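Local coordinates for protein carbonic anhydrase (Porphyridium purpureum, PDB 1DDZ) that probably catalyses the reversible hydration of carbon dioxide to hydrogencarbonate and a proton, as a zinc-dependent beta-class carbonic anhydrase, at residues R407-V412 and N431-I436; D106-S111 and H349-N354. One frame throughout, in Å; residues are numbered along the deposited sequence.

Contact 1 (R407-V412 and N431-I436)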
loop_
_atom_site.group_PDB
_atom_site.type_symbol
_atom_site.label_atom_id
_atom_site.label_comp_id
_atom_site.label_asym_id
_atom_site.label_seq_id
_atom_site.Cartn_x
_atom_site.Cartn_y
_atom_site.Cartn_z
ATOM N N ARG A 407 1.508 9.916 10.734
ATOM C CA ARG A 407 2.187 9.387 11.919
ATOM C C ARG A 407 3.688 9.243 11.691
ATOM O O ARG A 407 4.477 9.234 12.634
ATOM C CB ARG A 407 1.578 8.066 12.369
ATOM C CG ARG A 407 0.342 8.225 13.210
ATOM C CD ARG A 407 0.674 9.121 14.358
ATOM N NE ARG A 407 -0.328 9.122 15.406
ATOM C CZ ARG A 407 -0.964 10.209 15.841
ATOM N NH1 ARG A 407 -0.718 11.402 15.302
ATOM N NH2 ARG A 407 -1.808 10.102 16.870
ATOM N N HIS A 408 4.087 9.174 10.429
ATOM C CA HIS A 408 5.485 9.073 10.090
ATOM C C HIS A 408 6.240 10.364 10.445
ATOM O O HIS A 408 7.423 10.318 10.827
ATOM C CB HIS A 408 5.639 8.743 8.610
ATOM C CG HIS A 408 5.435 7.293 8.302
ATOM N ND1 HIS A 408 4.294 6.814 7.694
ATOM C CD2 HIS A 408 6.195 6.210 8.582
ATOM C CE1 HIS A 408 4.360 5.495 7.625
ATOM N NE2 HIS A 408 5.504 5.106 8.159
ATOM N N ILE A 409 5.552 11.502 10.332
ATOM C CA ILE A 409 6.157 12.790 10.673
ATOM C C ILE A 409 6.268 12.876 12.191
ATOM O O ILE A 409 7.193 13.478 12.715
ATOM C CB ILE A 409 5.366 13.973 10.115
ATOM C CG1 ILE A 409 5.686 14.149 8.639
ATOM C CG2 ILE A 409 5.732 15.250 10.841
ATOM C CD1 ILE A 409 4.506 13.958 7.776
ATOM N N ARG A 410 5.361 12.204 12.887
ATOM C CA ARG A 410 5.398 12.168 14.338
ATOM C C ARG A 410 6.635 11.411 14.816
ATOM O O ARG A 410 7.255 11.791 15.802
ATOM C CB ARG A 410 4.131 11.534 14.893
ATOM C CG ARG A 410 3.013 12.530 15.116
ATOM C CD ARG A 410 3.366 13.501 16.231
ATOM N NE ARG A 410 2.211 13.668 17.092
ATOM C CZ ARG A 410 2.090 13.182 18.321
ATOM N NH1 ARG A 410 3.069 12.511 18.906
ATOM N NH2 ARG A 410 0.918 13.258 18.912
ATOM N N ASP A 411 7.024 10.369 14.089
ATOM C CA ASP A 411 8.222 9.596 14.435
ATOM C C ASP A 411 9.455 10.484 14.339
ATOM O O ASP A 411 10.391 10.378 15.128
ATOM C CB ASP A 411 8.400 8.421 13.472
ATOM C CG ASP A 411 7.398 7.313 13.693
ATOM O OD1 ASP A 411 6.586 7.363 14.643
ATOM O OD2 ASP A 411 7.427 6.368 12.896
ATOM N N VAL A 412 9.471 11.325 13.319
ATOM C CA VAL A 412 10.568 12.254 13.125
ATOM C C VAL A 412 10.655 13.213 14.326
ATOM O O VAL A 412 11.744 13.460 14.841
ATOM C CB VAL A 412 10.386 13.067 11.818
ATOM C CG1 VAL A 412 11.538 14.047 11.631
ATOM C CG2 VAL A 412 10.292 12.137 10.623
ATOM N N ASN A 431 9.156 24.602 11.136
ATOM C CA ASN A 431 10.129 24.698 10.072
ATOM C C ASN A 431 11.348 23.835 10.286
ATOM O O ASN A 431 11.975 23.428 9.316
ATOM C CB ASN A 431 10.547 26.136 9.873
ATOM C CG ASN A 431 9.485 26.938 9.180
ATOM O OD1 ASN A 431 9.685 28.093 8.895
ATOM N ND2 ASN A 431 8.359 26.318 8.870
ATOM N N ARG A 432 11.712 23.566 11.537
ATOM C CA ARG A 432 12.872 22.714 11.809
ATOM C C ARG A 432 12.471 21.266 11.561
ATOM O O ARG A 432 13.235 20.490 10.974
ATOM C CB ARG A 432 13.375 22.875 13.250
ATOM C CG ARG A 432 14.600 22.011 13.574
ATOM C CD ARG A 432 15.783 22.358 12.674
ATOM N NE ARG A 432 16.876 22.941 13.447
ATOM C CZ ARG A 432 17.875 23.657 12.944
ATOM N NH1 ARG A 432 17.943 23.919 11.650
ATOM N NH2 ARG A 432 18.858 24.037 13.740
ATOM N N LEU A 433 11.277 20.913 12.020
ATOM C CA LEU A 433 10.736 19.560 11.839
ATOM C C LEU A 433 10.679 19.246 10.341
ATOM O O LEU A 433 10.976 18.138 9.910
ATOM C CB LEU A 433 9.320 19.487 12.408
ATOM C CG LEU A 433 8.706 18.195 12.971
ATOM C CD1 LEU A 433 7.258 18.177 12.576
ATOM C CD2 LEU A 433 9.407 16.942 12.505
ATOM N N ILE A 434 10.281 20.242 9.566
ATOM C CA ILE A 434 10.167 20.139 8.115
ATOM C C ILE A 434 11.540 19.845 7.512
ATOM O O ILE A 434 11.667 19.064 6.578
ATOM C CB ILE A 434 9.563 21.476 7.548
ATOM C CG1 ILE A 434 8.076 21.552 7.874
ATOM C CG2 ILE A 434 9.808 21.638 6.067
ATOM C CD1 ILE A 434 7.449 22.789 7.326
ATOM N N GLU A 435 12.578 20.454 8.078
ATOM C CA GLU A 435 13.941 20.269 7.596
ATOM C C GLU A 435 14.452 18.869 7.901
ATOM O O GLU A 435 15.092 18.221 7.063
ATOM C CB GLU A 435 14.872 21.296 8.253
ATOM C CG GLU A 435 14.640 22.717 7.809
ATOM C CD GLU A 435 15.383 23.746 8.669
ATOM O OE1 GLU A 435 15.607 23.476 9.855
ATOM O OE2 GLU A 435 15.752 24.817 8.146
ATOM N N ILE A 436 14.252 18.449 9.136
ATOM C CA ILE A 436 14.678 17.134 9.576
ATOM C C ILE A 436 13.869 16.046 8.836
ATOM O O ILE A 436 14.389 14.955 8.553
ATOM C CB ILE A 436 14.524 17.025 11.087
ATOM C CG1 ILE A 436 15.447 18.053 11.758
ATOM C CG2 ILE A 436 14.834 15.627 11.559
ATOM C CD1 ILE A 436 15.261 18.114 13.294
#

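Contact 2 (D106-S111 and H349-N354)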
loop_
_atom_site.group_PDB
_atom_site.type_symbol
_atom_site.label_atom_id
_atom_site.label_comp_id
_atom_site.label_asym_id
_atom_site.label_seq_id
_atom_site.Cartn_x
_atom_site.Cartn_y
_atom_site.Cartn_z
ATOM N N ASP A 106 -4.375 2.202 -2.122
ATOM C CA ASP A 106 -3.101 2.934 -2.110
ATOM C C ASP A 106 -3.243 4.075 -1.115
ATOM O O ASP A 106 -3.973 5.033 -1.369
ATOM C CB ASP A 106 -2.766 3.485 -3.513
ATOM C CG ASP A 106 -1.460 4.271 -3.552
ATOM O OD1 ASP A 106 -0.582 4.027 -2.734
ATOM O OD2 ASP A 106 -1.298 5.151 -4.403
ATOM N N ILE A 107 -2.535 3.987 0.005
ATOM C CA ILE A 107 -2.592 5.004 1.044
ATOM C C ILE A 107 -1.943 6.311 0.613
ATOM O O ILE A 107 -2.305 7.349 1.131
ATOM C CB ILE A 107 -1.962 4.521 2.376
ATOM C CG1 ILE A 107 -2.258 5.511 3.504
ATOM C CG2 ILE A 107 -0.469 4.329 2.196
ATOM C CD1 ILE A 107 -3.462 5.199 4.279
ATOM N N SER A 108 -0.988 6.288 -0.313
ATOM C CA SER A 108 -0.383 7.547 -0.746
ATOM C C SER A 108 -1.441 8.359 -1.490
ATOM O O SER A 108 -1.503 9.590 -1.376
ATOM C CB SER A 108 0.837 7.317 -1.638
ATOM O OG SER A 108 1.241 8.533 -2.257
ATOM N N PHE A 109 -2.286 7.657 -2.241
ATOM C CA PHE A 109 -3.364 8.281 -2.991
ATOM C C PHE A 109 -4.491 8.680 -2.028
ATOM O O PHE A 109 -4.943 9.828 -2.040
ATOM C CB PHE A 109 -3.837 7.316 -4.110
ATOM C CG PHE A 109 -5.279 7.472 -4.496
ATOM C CD1 PHE A 109 -5.756 8.679 -5.018
ATOM C CD2 PHE A 109 -6.174 6.435 -4.274
ATOM C CE1 PHE A 109 -7.112 8.848 -5.300
ATOM C CE2 PHE A 109 -7.527 6.593 -4.552
ATOM C CZ PHE A 109 -7.998 7.798 -5.060
ATOM N N LEU A 110 -4.919 7.746 -1.183
ATOM C CA LEU A 110 -5.981 7.978 -0.226
ATOM C C LEU A 110 -5.704 9.137 0.770
ATOM O O LEU A 110 -6.613 9.908 1.098
ATOM C CB LEU A 110 -6.271 6.687 0.532
ATOM C CG LEU A 110 -6.824 5.492 -0.247
ATOM C CD1 LEU A 110 -6.900 4.259 0.642
ATOM C CD2 LEU A 110 -8.180 5.852 -0.771
ATOM N N SER A 111 -4.474 9.252 1.269
ATOM C CA SER A 111 -4.125 10.335 2.197
ATOM C C SER A 111 -4.111 11.728 1.508
ATOM O O SER A 111 -4.552 12.711 2.112
ATOM C CB SER A 111 -2.831 10.014 2.971
ATOM O OG SER A 111 -1.696 9.902 2.125
ATOM N N HIS A 349 7.241 13.267 -8.310
ATOM C CA HIS A 349 6.390 12.479 -7.428
ATOM C C HIS A 349 5.951 13.449 -6.324
ATOM O O HIS A 349 6.767 14.178 -5.789
ATOM C CB HIS A 349 7.162 11.299 -6.824
ATOM C CG HIS A 349 6.355 10.465 -5.870
ATOM N ND1 HIS A 349 5.050 10.089 -6.123
ATOM C CD2 HIS A 349 6.664 9.943 -4.660
ATOM C CE1 HIS A 349 4.594 9.381 -5.107
ATOM N NE2 HIS A 349 5.553 9.277 -4.204
ATOM N N ARG A 350 4.659 13.517 -6.044
ATOM C CA ARG A 350 4.164 14.394 -5.000
ATOM C C ARG A 350 3.171 13.701 -4.142
ATOM O O ARG A 350 2.257 13.042 -4.643
ATOM C CB ARG A 350 3.480 15.617 -5.570
ATOM C CG ARG A 350 4.411 16.580 -6.181
ATOM C CD ARG A 350 3.707 17.849 -6.538
ATOM N NE ARG A 350 4.645 18.764 -7.170
ATOM C CZ ARG A 350 5.604 19.420 -6.520
ATOM N NH1 ARG A 350 5.745 19.272 -5.206
ATOM N NH2 ARG A 350 6.437 20.198 -7.192
ATOM N N ASN A 351 3.342 13.863 -2.836
ATOM C CA ASN A 351 2.437 13.292 -1.862
ATOM C C ASN A 351 2.386 14.264 -0.667
ATOM O O ASN A 351 3.004 15.321 -0.699
ATOM C CB ASN A 351 2.861 11.864 -1.451
ATOM C CG ASN A 351 4.211 11.822 -0.757
ATOM O OD1 ASN A 351 4.639 12.795 -0.138
ATOM N ND2 ASN A 351 4.887 10.704 -0.860
ATOM N N ILE A 352 1.603 13.933 0.344
ATOM C CA ILE A 352 1.466 14.779 1.508
ATOM C C ILE A 352 2.713 14.744 2.343
ATOM O O ILE A 352 3.056 13.691 2.908
ATOM C CB ILE A 352 0.283 14.340 2.412
ATOM C CG1 ILE A 352 -1.029 14.578 1.689
ATOM C CG2 ILE A 352 0.246 15.190 3.693
ATOM C CD1 ILE A 352 -1.184 15.998 1.211
ATOM N N ALA A 353 3.353 15.909 2.454
ATOM C CA ALA A 353 4.556 16.088 3.259
ATOM C C ALA A 353 5.799 15.406 2.698
ATOM O O ALA A 353 6.651 14.944 3.447
ATOM C CB ALA A 353 4.293 15.628 4.679
ATOM N N ASN A 354 5.869 15.315 1.373
ATOM C CA ASN A 354 7.001 14.718 0.662
ATOM C C ASN A 354 7.652 13.521 1.333
ATOM O O ASN A 354 8.887 13.473 1.480
ATOM C CB ASN A 354 8.055 15.787 0.312
ATOM C CG ASN A 354 8.335 16.748 1.461
ATOM O OD1 ASN A 354 7.642 17.746 1.612
ATOM N ND2 ASN A 354 9.343 16.445 2.271
HETATM O O HOH W 1 4.135 8.358 -2.280
HETATM O O HOH W 2 0.171 11.272 0.382
#

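Contact 1 (R407-V412 and N431-I436)
Glu435 sits one residue before Ile436, whose CG2 meets Val412, and its OE2 is gripped twice, hydrogen-bonded to both Gly30 N and Tyr385 OH. The other carboxylate oxygen, OE1, takes a salt bridge from Arg432 NH1 at 3.0 Å, close to the guanidinium plane and on the syn side, though 27° out of the carboxylate plane. Arg432 then spends NE on Glu419 and NH2 on the carbonyl of Gln27. With both its oxygens engaged, the carboxylate should be fixed in rotation, and the polar flank of 431-436 is tied down on the side turned from 407-412.

The contact itself is entirely apolar and buried. Leu433 reaches across between two residues one helical turn apart: its CD1 meets Ile409 CG2 at 3.7 Å, the two side chains crossing at about a right angle, while its CD2 lies 3.7 Å from Val412 CG1. That same Val412 methyl, set anti to the backbone N (chi1 180°), also touches Ile436 CG2 at 3.7 Å, the two side chains running past each other in opposite directions. Ile409 gives Leu433 its CG2 branch, while its CD1 leads away from 431-436. Leu24 of helix 12-25 packs against Arg432, Glu435 and Ile436.

The axes of the two segments pass 10.2 Å apart at 98°, and side-chain methyls bridge the distance. It is nearly perpendicular helix packing in the alpha-beta-alpha fold of a beta-carbonic anhydrase, with the side chain of Ile409 about 9 Å from the zinc held by Cys328, Asp330, His384 and Cys387.

Contact 2 (D106-S111 and H349-N354)
Asn351 CB packs against the hydroxyl of Ser108, with 3.8 Å between Asn351 CB and Ser108 OG. From there the side chain continues with CG between the backbone N and the carbonyl carbon (chi1 63°), which places the amide. Its OD1 accepts from Gln355 N, just past the turn, and its ND2 donates to water 1 at 2.8 Å. That water is shared. Ser108 OG lies 2.9 Å from it, and His349 NE2 is bonded to it at 2.6 Å, with the water in the plane of the ring at its edge. On its far side the imidazole is held too, since His349 ND1 is hydrogen-bonded to Arg96 O. Ser108 OG reaches the water by standing anti to its own backbone N (chi1 168°).

The two halves of the chain meet here. Helix 107-119 starts in the first carbonic anhydrase range, while 346-351 is an edge strand, within this chain, of the second five-stranded sheet, and the two repeats pair within one chain much as two subunits do in a beta-carbonic anhydrase dimer. Beyond the strand, Asn351 to Asn354 make a type II turn.

A second water spans the gap at that turn. It accepts from Ile352 N at 3.0 Å and donates to Ser111 OG at 2.9 Å. Ser111 OG in turn donates to Ile107 O at 2.8 Å, a carbonyl that also takes the helical bond of Ser111 N. Asp106 caps the helix start through a weak bond from Ser108 N. Ile352 CG1 lies 4.0 Å from the carbonyl oxygen Ser111 O, and Trp405 packs against Ser108, Ser111 and Asn351.

The centres of contacts 1 and 2 are 16 Å apart, and the two touch where Ile409 CD1 packs on Ala353 CB at 3.5 Å, joining helix 407-414 to the turn after strand 346-351. Along the chain, contact 2 comes first: it spans from 106-111 in the first carbonic anhydrase range to 349-354 in the second, and is complete before contact 1 begins within that second range. Contact 2 thus joins the two repeats, while contact 1 packs two helices that both fall in the range 323-475. Both approach the zinc of Cys328, the side chain of Ile352 lying about 7 Å from that same zinc, and both touch the second subunit.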